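Side-chain contacts in genome packaging NTPase B204 (Sulfolobus turreted icosahedral virus 2, PDB 4KFU), which binds nucleotide as a P-loop NTPase of the FtsK-HerA superfamily and probably hydrolyses it to power packaging of viral DNA: residues A[79-84]-A[98-103]; A[7-12]-A[23-28]; A[135-140]-A[146-151]; A[58-63]-A[85-90]. All coordinates share one frame; numbering follows the deposited sequence.

Interaction 1: A[79-84]-A[98-103]; sequences DFFEKL and TVLIID
Phe81 reaches out from helix 78-95 so that one corner of its ring, CE1, meets two side chains of strand 98-102. CE1 lies 3.6 Å from Ile102 CD1, the two side chains crossing at about a right angle, and 4.0 Å from Leu100 CD2; both methyls approach the ring obliquely. One turn further along the helix, Leu84 CD2 touches the other branch of Leu100, CD1, at 4.2 Å. The two methyls of Leu100 are thus divided between Phe81 and Leu84. Phe81 holds CG anti to the backbone N (chi1 -180°), so that the far end of the ring comes near the strand although its CB does not point that way. The axes of 79-84 and 98-102 run nearly antiparallel (164°), 12.3 Å apart at closest; the helix covers one face of the central sheet of this P-loop alpha/beta fold. A second shell packs against the aromatic side: Phe109 meets the Phe81 ring edge-to-face, and His108, a zinc ligand, lies against it with the planes about 35° apart. Ile102 touches His41 and Asp39, two further ligands of that zinc ion, while Leu100 also packs on Ile37 and Leu133 of the flanking strands.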
# COMPACT_ATOMS: atom_id res chain seq x y z
N ASP A 79 -14.51 -7.87 -7.81
CA ASP A 79 -14.26 -9.17 -8.43
C ASP A 79 -12.79 -9.33 -8.78
O ASP A 79 -12.21 -10.41 -8.62
CB ASP A 79 -15.12 -9.36 -9.67
N PHE A 80 -12.19 -8.25 -9.26
CA PHE A 80 -10.79 -8.29 -9.66
C PHE A 80 -9.90 -8.50 -8.45
O PHE A 80 -9.00 -9.33 -8.49
CB PHE A 80 -10.36 -7.03 -10.40
CG PHE A 80 -8.94 -7.09 -10.90
CD1 PHE A 80 -8.65 -7.64 -12.14
CD2 PHE A 80 -7.89 -6.61 -10.12
CE1 PHE A 80 -7.35 -7.72 -12.60
CE2 PHE A 80 -6.58 -6.69 -10.58
CZ PHE A 80 -6.31 -7.24 -11.82
N PHE A 81 -10.12 -7.73 -7.38
CA PHE A 81 -9.26 -7.89 -6.20
C PHE A 81 -9.34 -9.32 -5.65
O PHE A 81 -8.33 -9.89 -5.23
CB PHE A 81 -9.55 -6.88 -5.09
CG PHE A 81 -8.65 -7.06 -3.90
CD1 PHE A 81 -7.33 -6.63 -3.95
CD2 PHE A 81 -9.09 -7.73 -2.77
CE1 PHE A 81 -6.46 -6.84 -2.87
CE2 PHE A 81 -8.23 -7.95 -1.70
CZ PHE A 81 -6.93 -7.50 -1.75
N GLU A 82 -10.54 -9.89 -5.67
CA GLU A 82 -10.70 -11.24 -5.14
C GLU A 82 -9.84 -12.23 -5.93
O GLU A 82 -9.14 -13.07 -5.35
CB GLU A 82 -12.17 -11.66 -5.09
CG GLU A 82 -12.96 -10.91 -4.03
CD GLU A 82 -13.89 -11.81 -3.23
OE1 GLU A 82 -15.09 -11.88 -3.57
OE2 GLU A 82 -13.41 -12.45 -2.25
N LYS A 83 -9.87 -12.10 -7.26
CA LYS A 83 -9.09 -12.96 -8.14
C LYS A 83 -7.60 -12.74 -7.92
O LYS A 83 -6.82 -13.68 -7.83
CB LYS A 83 -9.43 -12.63 -9.60
CG LYS A 83 -9.06 -13.69 -10.61
CD LYS A 83 -8.90 -13.10 -12.01
CE LYS A 83 -9.99 -12.08 -12.33
NZ LYS A 83 -9.81 -11.53 -13.72
N LEU A 84 -7.21 -11.47 -7.80
CA LEU A 84 -5.80 -11.12 -7.57
C LEU A 84 -5.28 -11.67 -6.25
O LEU A 84 -4.12 -12.06 -6.15
CB LEU A 84 -5.64 -9.59 -7.59
CG LEU A 84 -4.28 -9.03 -7.16
CD1 LEU A 84 -3.17 -9.51 -8.08
CD2 LEU A 84 -4.29 -7.51 -7.13
N THR A 98 5.59 -12.62 0.20
CA THR A 98 5.51 -11.67 -0.90
C THR A 98 4.79 -10.40 -0.45
O THR A 98 3.88 -10.46 0.38
CB THR A 98 4.73 -12.30 -2.09
OG1 THR A 98 5.46 -13.44 -2.60
CG2 THR A 98 4.51 -11.30 -3.23
N VAL A 99 5.21 -9.24 -0.96
CA VAL A 99 4.45 -8.02 -0.74
C VAL A 99 3.52 -7.68 -1.90
O VAL A 99 3.96 -7.52 -3.05
CB VAL A 99 5.38 -6.84 -0.45
CG1 VAL A 99 4.54 -5.62 -0.16
CG2 VAL A 99 6.28 -7.16 0.73
N LEU A 100 2.23 -7.58 -1.60
CA LEU A 100 1.25 -7.10 -2.57
C LEU A 100 1.16 -5.57 -2.46
O LEU A 100 0.71 -5.04 -1.44
CB LEU A 100 -0.12 -7.73 -2.30
CG LEU A 100 -1.26 -7.29 -3.23
CD1 LEU A 100 -0.88 -7.52 -4.72
CD2 LEU A 100 -2.59 -7.99 -2.89
N ILE A 101 1.58 -4.87 -3.51
CA ILE A 101 1.59 -3.41 -3.55
C ILE A 101 0.41 -2.87 -4.34
O ILE A 101 0.22 -3.18 -5.52
CB ILE A 101 2.88 -2.88 -4.20
CG1 ILE A 101 4.11 -3.52 -3.53
CG2 ILE A 101 2.93 -1.35 -4.11
CD1 ILE A 101 5.45 -2.94 -4.01
N ILE A 102 -0.39 -2.04 -3.68
CA ILE A 102 -1.62 -1.52 -4.27
C ILE A 102 -1.60 -0.01 -4.27
O ILE A 102 -1.92 0.62 -3.25
CB ILE A 102 -2.86 -2.01 -3.52
CG1 ILE A 102 -2.77 -3.52 -3.29
CG2 ILE A 102 -4.15 -1.69 -4.31
CD1 ILE A 102 -4.06 -4.14 -2.88
N ASP A 103 -1.21 0.58 -5.39
CA ASP A 103 -1.29 2.04 -5.51
C ASP A 103 -2.73 2.40 -5.84
O ASP A 103 -3.48 1.57 -6.37
CB ASP A 103 -0.31 2.57 -6.56
CG ASP A 103 0.42 3.84 -6.08
OD1 ASP A 103 -0.18 4.60 -5.28
OD2 ASP A 103 1.58 4.07 -6.49

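Interaction 2: A[7-12]-A[23-28]; sequences VVLVGR and HYFIPV
The Phe25 ring carries Tyr24 CD2 on one face, 3.8 Å above the plane and over the ring centre. Tyr24 in turn bears Val28 CG2 on a face of its own ring, offset toward the rim, and has Phe25 CE1 at its edge, in the ring plane. The far end of the Phe25 ring meets strand 6-10, where two aliphatic side chains approach it obliquely. Val7 CG1 lies 4.0 Å from Phe25 CZ, the two side chains approaching from opposite directions, and Leu9 CD2 lies 3.9 Å from Phe25 CE2, the leucine and phenylalanine side chains running alongside each other in opposite senses. Val7 and Leu9, alternate residues of the strand, present their side chains to the same side, so one ring spans both. In Phe25, CG is anti to the carbonyl carbon (chi1 -70°), extending the ring from the helix to the sheet. The contact is purely apolar and modest, burying 106 Å². It joins the strand and helix on either side of the Walker A loop, where Gly11 O accepts a hydrogen bond from Lys17 NZ and Arg12 touches the bound nucleotide analogue. Strand 6-10 runs between strands 131-137 and 153-156; Phe25 and Leu9 both also touch Ile155 of the latter, and Leu20 and Ile21 of helix 17-31 pack against Phe25 and Leu9 respectively.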
# COMPACT_ATOMS: atom_id res chain seq x y z
N VAL A 7 1.58 -1.97 5.43
CA VAL A 7 2.07 -0.60 5.42
C VAL A 7 1.10 0.25 4.62
O VAL A 7 0.68 -0.12 3.51
CB VAL A 7 3.47 -0.50 4.79
CG1 VAL A 7 3.93 0.95 4.75
CG2 VAL A 7 4.45 -1.34 5.56
N VAL A 8 0.72 1.39 5.19
CA VAL A 8 -0.22 2.28 4.53
C VAL A 8 0.43 3.64 4.31
O VAL A 8 0.95 4.25 5.26
CB VAL A 8 -1.51 2.43 5.34
CG1 VAL A 8 -2.50 3.34 4.62
CG2 VAL A 8 -2.14 1.03 5.58
N LEU A 9 0.44 4.09 3.06
CA LEU A 9 0.99 5.40 2.74
C LEU A 9 -0.13 6.37 2.39
O LEU A 9 -0.98 6.08 1.53
CB LEU A 9 1.95 5.31 1.57
CG LEU A 9 2.93 4.15 1.51
CD1 LEU A 9 3.73 4.27 0.22
CD2 LEU A 9 3.86 4.16 2.72
N VAL A 10 -0.13 7.53 3.03
CA VAL A 10 -1.14 8.55 2.78
C VAL A 10 -0.47 9.85 2.39
O VAL A 10 0.39 10.35 3.12
CB VAL A 10 -2.00 8.82 4.01
CG1 VAL A 10 -3.11 9.82 3.66
CG2 VAL A 10 -2.59 7.50 4.54
N GLY A 11 -0.87 10.41 1.25
CA GLY A 11 -0.26 11.65 0.82
C GLY A 11 -0.96 12.26 -0.38
O GLY A 11 -1.38 11.54 -1.28
N ARG A 12 -1.07 13.59 -0.38
CA ARG A 12 -1.67 14.31 -1.51
C ARG A 12 -0.97 13.99 -2.83
O ARG A 12 0.18 13.51 -2.84
CB ARG A 12 -1.65 15.83 -1.24
N HIS A 23 11.45 4.13 -4.86
CA HIS A 23 12.86 4.37 -4.55
C HIS A 23 13.25 4.05 -3.12
O HIS A 23 14.39 4.26 -2.72
CB HIS A 23 13.26 5.80 -4.90
CG HIS A 23 13.13 6.12 -6.36
ND1 HIS A 23 12.27 7.08 -6.84
CD2 HIS A 23 13.75 5.59 -7.44
CE1 HIS A 23 12.38 7.15 -8.16
NE2 HIS A 23 13.26 6.25 -8.55
N TYR A 24 12.30 3.55 -2.33
CA TYR A 24 12.68 2.99 -1.05
C TYR A 24 12.19 1.56 -0.88
O TYR A 24 13.00 0.64 -0.76
CB TYR A 24 12.21 3.84 0.13
CG TYR A 24 12.52 3.13 1.42
CD1 TYR A 24 13.82 3.02 1.88
CD2 TYR A 24 11.51 2.52 2.16
CE1 TYR A 24 14.12 2.35 3.05
CE2 TYR A 24 11.80 1.84 3.33
CZ TYR A 24 13.11 1.76 3.77
OH TYR A 24 13.40 1.10 4.93
N PHE A 25 10.87 1.38 -0.85
CA PHE A 25 10.31 0.05 -0.62
C PHE A 25 10.73 -1.01 -1.64
O PHE A 25 11.27 -2.05 -1.26
CB PHE A 25 8.78 0.11 -0.48
CG PHE A 25 8.32 0.78 0.80
CD1 PHE A 25 8.44 0.12 2.01
CD2 PHE A 25 7.77 2.06 0.78
CE1 PHE A 25 8.02 0.73 3.21
CE2 PHE A 25 7.34 2.68 1.97
CZ PHE A 25 7.47 2.01 3.18
N ILE A 26 10.50 -0.76 -2.92
CA ILE A 26 10.89 -1.70 -3.98
C ILE A 26 12.39 -2.08 -3.97
O ILE A 26 12.70 -3.27 -4.00
CB ILE A 26 10.42 -1.26 -5.38
CG1 ILE A 26 8.91 -1.48 -5.51
CG2 ILE A 26 11.19 -2.01 -6.48
CD1 ILE A 26 8.30 -0.80 -6.70
N PRO A 27 13.30 -1.09 -3.91
CA PRO A 27 14.72 -1.46 -3.81
C PRO A 27 15.04 -2.32 -2.59
O PRO A 27 15.81 -3.28 -2.73
CB PRO A 27 15.42 -0.10 -3.68
CG PRO A 27 14.52 0.84 -4.40
CD PRO A 27 13.14 0.36 -4.09
N VAL A 28 14.47 -2.00 -1.43
CA VAL A 28 14.77 -2.75 -0.21
C VAL A 28 14.26 -4.19 -0.28
O VAL A 28 14.91 -5.13 0.17
CB VAL A 28 14.21 -2.06 1.05
CG1 VAL A 28 14.33 -2.96 2.26
CG2 VAL A 28 14.94 -0.75 1.30

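Interaction 3: A[135-140]-A[146-151]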
# COMPACT_ATOMS: atom_id res chain seq x y z
N LEU A 135 -0.30 -0.27 0.94
CA LEU A 135 -1.49 0.39 0.43
C LEU A 135 -1.23 1.89 0.38
O LEU A 135 -0.69 2.46 1.33
CB LEU A 135 -2.70 0.13 1.33
CG LEU A 135 -3.11 -1.34 1.53
CD1 LEU A 135 -4.32 -1.40 2.44
CD2 LEU A 135 -3.38 -2.02 0.19
N SER A 136 -1.64 2.51 -0.71
CA SER A 136 -1.37 3.93 -0.92
C SER A 136 -2.65 4.67 -1.28
O SER A 136 -3.43 4.18 -2.10
CB SER A 136 -0.33 4.07 -2.04
OG SER A 136 -0.25 5.39 -2.51
N THR A 137 -2.85 5.84 -0.69
CA THR A 137 -4.02 6.66 -1.03
C THR A 137 -3.74 8.13 -0.84
O THR A 137 -2.73 8.50 -0.23
CB THR A 137 -5.25 6.27 -0.20
OG1 THR A 137 -6.43 6.73 -0.88
CG2 THR A 137 -5.18 6.87 1.21
N GLN A 138 -4.64 8.98 -1.34
CA GLN A 138 -4.39 10.42 -1.37
C GLN A 138 -4.86 11.15 -0.11
O GLN A 138 -4.16 12.00 0.40
CB GLN A 138 -5.02 11.05 -2.62
CG GLN A 138 -4.70 10.30 -3.92
CD GLN A 138 -4.14 11.18 -5.02
OE1 GLN A 138 -3.02 10.97 -5.50
NE2 GLN A 138 -4.94 12.16 -5.46
N ARG A 139 -6.05 10.82 0.37
CA ARG A 139 -6.60 11.42 1.60
C ARG A 139 -6.85 10.31 2.61
O ARG A 139 -7.22 9.20 2.22
CB ARG A 139 -7.91 12.17 1.32
CG ARG A 139 -7.85 13.21 0.17
CD ARG A 139 -7.53 14.62 0.66
NE ARG A 139 -7.43 15.58 -0.45
CZ ARG A 139 -8.17 16.68 -0.58
NH1 ARG A 139 -9.09 16.99 0.32
NH2 ARG A 139 -7.98 17.48 -1.63
N VAL A 140 -6.66 10.59 3.90
CA VAL A 140 -6.83 9.53 4.92
C VAL A 140 -8.25 8.97 4.88
O VAL A 140 -8.45 7.75 5.02
CB VAL A 140 -6.49 10.05 6.36
CG1 VAL A 140 -7.38 11.20 6.73
CG2 VAL A 140 -6.65 8.96 7.39
N ILE A 146 -10.88 0.57 9.19
CA ILE A 146 -10.24 -0.67 9.65
C ILE A 146 -8.86 -0.91 9.02
O ILE A 146 -8.02 -1.58 9.63
CB ILE A 146 -11.13 -1.92 9.52
CG1 ILE A 146 -11.63 -2.11 8.07
CG2 ILE A 146 -12.29 -1.82 10.49
CD1 ILE A 146 -12.24 -3.47 7.84
N VAL A 147 -8.63 -0.38 7.83
CA VAL A 147 -7.28 -0.40 7.26
C VAL A 147 -6.25 0.21 8.22
O VAL A 147 -5.15 -0.34 8.40
CB VAL A 147 -7.20 0.33 5.90
CG1 VAL A 147 -5.74 0.49 5.45
CG2 VAL A 147 -8.00 -0.41 4.84
N TYR A 148 -6.58 1.34 8.84
CA TYR A 148 -5.62 1.95 9.75
C TYR A 148 -5.51 1.19 11.07
O TYR A 148 -4.43 1.16 11.67
CB TYR A 148 -5.92 3.44 9.98
CG TYR A 148 -6.05 4.20 8.69
CD1 TYR A 148 -4.94 4.46 7.90
CD2 TYR A 148 -7.29 4.64 8.23
CE1 TYR A 148 -5.04 5.15 6.69
CE2 TYR A 148 -7.41 5.32 7.01
CZ TYR A 148 -6.27 5.57 6.26
OH TYR A 148 -6.37 6.26 5.06
N LYS A 149 -6.60 0.59 11.53
CA LYS A 149 -6.55 -0.19 12.76
C LYS A 149 -5.74 -1.48 12.59
O LYS A 149 -5.12 -1.97 13.53
CB LYS A 149 -7.97 -0.52 13.23
CG LYS A 149 -8.89 0.69 13.41
CD LYS A 149 -8.28 1.75 14.31
CE LYS A 149 -8.07 1.24 15.71
NZ LYS A 149 -8.44 2.27 16.73
N GLN A 150 -5.74 -2.02 11.37
CA GLN A 150 -5.04 -3.27 11.10
C GLN A 150 -3.60 -3.10 10.60
O GLN A 150 -2.84 -4.07 10.51
CB GLN A 150 -5.83 -4.11 10.08
CG GLN A 150 -7.15 -4.62 10.59
CD GLN A 150 -7.01 -5.41 11.88
OE1 GLN A 150 -7.56 -5.03 12.92
NE2 GLN A 150 -6.26 -6.51 11.83
N ALA A 151 -3.23 -1.87 10.26
CA ALA A 151 -1.89 -1.62 9.73
C ALA A 151 -0.81 -1.86 10.79
O ALA A 151 -1.09 -1.83 12.00
CB ALA A 151 -1.81 -0.20 9.20
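Strand 131-137 leaves the sheet through a turn, and the chain returns as helix 145-150, with CA atoms 9.0 Å apart between Leu135 and Val147 and 9.1 Å between Val140 and Tyr148. This strand-loop-helix connection belongs to the central parallel part of the P-loop alpha/beta sheet and packs the short helix against it. Two residues before the strand ends, Leu135 CD1 meets Val147 CG1 at 3.8 Å, the two side chains lying askew; both residues are buried. Tyr148 works differently: its CB does not point at the strand, but with CG anti to the carbonyl carbon (chi1 -53°) the long ring carries the hydroxyl into the loop. There Val140 CG2 lies 3.6 Å from Tyr148 CZ, and Thr137 CG2 approaches Tyr148 OH at 4.1 Å. The hydroxyl of Thr137 is engaged by Asp142 OD2, which also accepts from Arg139 N. Asp142, within the same connection, thus ties its own loop back to the strand end, and Glu164 of helix 162-171 holds Val140 N. Val8 and Val10 of strand 6-10 touch the Tyr148 side chain, and Gln138, within the same loop, lies in the pocket of the nucleotide analogue. Tyr148 OH donates to Val140 O over 2.6 Å, in the carbonyl plane and on a lone pair, with a C=O...O angle of 116°.

Interaction 4: A[58-63]-A[85-90]; sequences TSLSDI and WQASKL
Apolar packing across the contact converges on a single methyl, Ala87 CB, which points from helix 78-95 toward the start of helix 60-65. Leu60 CD2 reaches it at 3.8 Å and Ile63 CG2 at 3.9 Å, so two side chains of one helical turn meet the same methyl group. With CG1 beside the backbone N (chi1 -57°), Ile63 leaves CG2 as the branch that meets Ala87, and its CB points at the other helix. Leu60 begins less directly, but its end bends nearer. The small alanine lets the chains come close: the CA atoms of Ile63 and Ala87 are 6.3 Å apart. About one turn back toward the N-terminus of helix 78-95, Leu60 also touches Lys83 and Ile63 touches Leu84.

Side-chain hydrogen bonds within the two segments gather at the start of helix 60-65. Ser59 occupies the N-cap position, its OG accepting from Asp62 N at 3.2 Å. Asp62 answers in the other direction, with OD2 receiving Thr58 N at 3.2 Å, nearly straight at 175°, on the anti side of the carboxylate and 21° out of its plane. A polar link between the two helices lies just beyond, where Ile63 O bonds to His91 ND1. Across the segments themselves the helices are joined by methyl-to-methyl packing alone, so the fit between them rests on shape, while the polar bonds fix the start of helix 60-65 itself.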
# COMPACT_ATOMS: atom_id res chain seq x y z
N THR A 58 -0.43 -10.67 -18.18
CA THR A 58 -1.65 -10.64 -19.00
C THR A 58 -2.54 -11.85 -18.70
O THR A 58 -3.58 -12.03 -19.34
CB THR A 58 -1.32 -10.61 -20.51
OG1 THR A 58 -0.52 -11.75 -20.85
CG2 THR A 58 -0.56 -9.33 -20.88
N SER A 59 -2.12 -12.67 -17.74
CA SER A 59 -2.92 -13.80 -17.28
C SER A 59 -2.72 -14.03 -15.78
O SER A 59 -1.79 -13.51 -15.18
CB SER A 59 -2.55 -15.07 -18.06
OG SER A 59 -1.35 -15.64 -17.57
N LEU A 60 -3.62 -14.81 -15.18
CA LEU A 60 -3.49 -15.17 -13.77
C LEU A 60 -2.25 -16.01 -13.55
O LEU A 60 -1.64 -15.99 -12.48
CB LEU A 60 -4.70 -16.00 -13.34
CG LEU A 60 -5.96 -15.24 -12.96
CD1 LEU A 60 -7.09 -16.24 -12.77
CD2 LEU A 60 -5.69 -14.48 -11.69
N SER A 61 -1.90 -16.78 -14.57
CA SER A 61 -0.74 -17.66 -14.50
C SER A 61 0.53 -16.85 -14.31
O SER A 61 1.40 -17.22 -13.52
CB SER A 61 -0.63 -18.50 -15.77
OG SER A 61 0.59 -19.22 -15.78
N ASP A 62 0.64 -15.75 -15.06
CA ASP A 62 1.78 -14.84 -14.92
C ASP A 62 1.91 -14.32 -13.49
O ASP A 62 3.02 -14.18 -12.97
CB ASP A 62 1.66 -13.66 -15.88
CG ASP A 62 1.81 -14.05 -17.33
OD1 ASP A 62 2.19 -15.22 -17.60
OD2 ASP A 62 1.56 -13.18 -18.20
N ILE A 63 0.78 -14.03 -12.85
CA ILE A 63 0.82 -13.48 -11.49
C ILE A 63 1.46 -14.48 -10.54
O ILE A 63 2.29 -14.12 -9.71
CB ILE A 63 -0.58 -13.10 -10.99
CG1 ILE A 63 -1.22 -12.09 -11.94
CG2 ILE A 63 -0.52 -12.52 -9.58
CD1 ILE A 63 -2.61 -11.65 -11.51
N TRP A 85 -6.14 -11.66 -5.23
CA TRP A 85 -5.75 -12.15 -3.91
C TRP A 85 -5.48 -13.66 -3.93
O TRP A 85 -4.49 -14.14 -3.36
CB TRP A 85 -6.82 -11.77 -2.88
CG TRP A 85 -6.50 -12.21 -1.47
CD1 TRP A 85 -7.12 -13.21 -0.76
CD2 TRP A 85 -5.49 -11.68 -0.61
NE1 TRP A 85 -6.55 -13.32 0.49
CE2 TRP A 85 -5.56 -12.40 0.61
CE3 TRP A 85 -4.54 -10.66 -0.74
CZ2 TRP A 85 -4.70 -12.13 1.68
CZ3 TRP A 85 -3.70 -10.39 0.33
CH2 TRP A 85 -3.78 -11.13 1.52
N GLN A 86 -6.37 -14.41 -4.58
CA GLN A 86 -6.19 -15.85 -4.69
C GLN A 86 -4.91 -16.17 -5.44
O GLN A 86 -4.16 -17.07 -5.05
CB GLN A 86 -7.39 -16.49 -5.43
CG GLN A 86 -8.70 -16.46 -4.65
CD GLN A 86 -8.61 -17.17 -3.31
OE1 GLN A 86 -8.04 -18.27 -3.19
NE2 GLN A 86 -9.17 -16.54 -2.28
N ALA A 87 -4.66 -15.44 -6.52
CA ALA A 87 -3.44 -15.63 -7.32
C ALA A 87 -2.21 -15.22 -6.51
O ALA A 87 -1.14 -15.82 -6.64
CB ALA A 87 -3.52 -14.85 -8.63
N SER A 88 -2.35 -14.18 -5.68
CA SER A 88 -1.23 -13.74 -4.85
C SER A 88 -0.84 -14.77 -3.81
O SER A 88 0.34 -14.96 -3.52
CB SER A 88 -1.55 -12.40 -4.17
OG SER A 88 -1.74 -11.36 -5.12
N LYS A 89 -1.84 -15.41 -3.20
CA LYS A 89 -1.59 -16.47 -2.23
C LYS A 89 -0.83 -17.65 -2.86
O LYS A 89 0.10 -18.20 -2.26
CB LYS A 89 -2.91 -16.94 -1.60
CG LYS A 89 -3.49 -15.95 -0.58
CD LYS A 89 -4.57 -16.58 0.30
CE LYS A 89 -5.86 -16.81 -0.44
NZ LYS A 89 -6.93 -17.27 0.49
N LEU A 90 -1.21 -18.03 -4.07
CA LEU A 90 -0.48 -19.10 -4.77
C LEU A 90 0.92 -18.64 -5.16
O LEU A 90 1.89 -19.40 -5.04
CB LEU A 90 -1.28 -19.61 -5.97
CG LEU A 90 -2.58 -20.34 -5.58
CD1 LEU A 90 -3.45 -20.65 -6.80
CD2 LEU A 90 -2.29 -21.61 -4.79

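Interactions 1, 2 and 3 each join a helix to a strand of the one central sheet. The centres of 2 and 3 lie about 7 and 8 Å from the centre of the chain; every residue touching in 1 is buried, whereas Phe25 in 2 is partly exposed. Interaction 4 joins two helices, its centre lies about 18 Å from the centre of the chain, and it includes the exposed Leu60. Helix 78-95 serves both 1 and 4. Interactions 2 and 3 meet through neighbouring strands, where Val7 O and Leu135 N are 2.8 Å apart, and 1 joins 3 by Asp103 OD1 and Ser136 OG at 2.9 Å. Chemically, 1, 2 and 4 are apolar, whereas 3 adds a tyrosine hydroxyl bonded to a loop carbonyl.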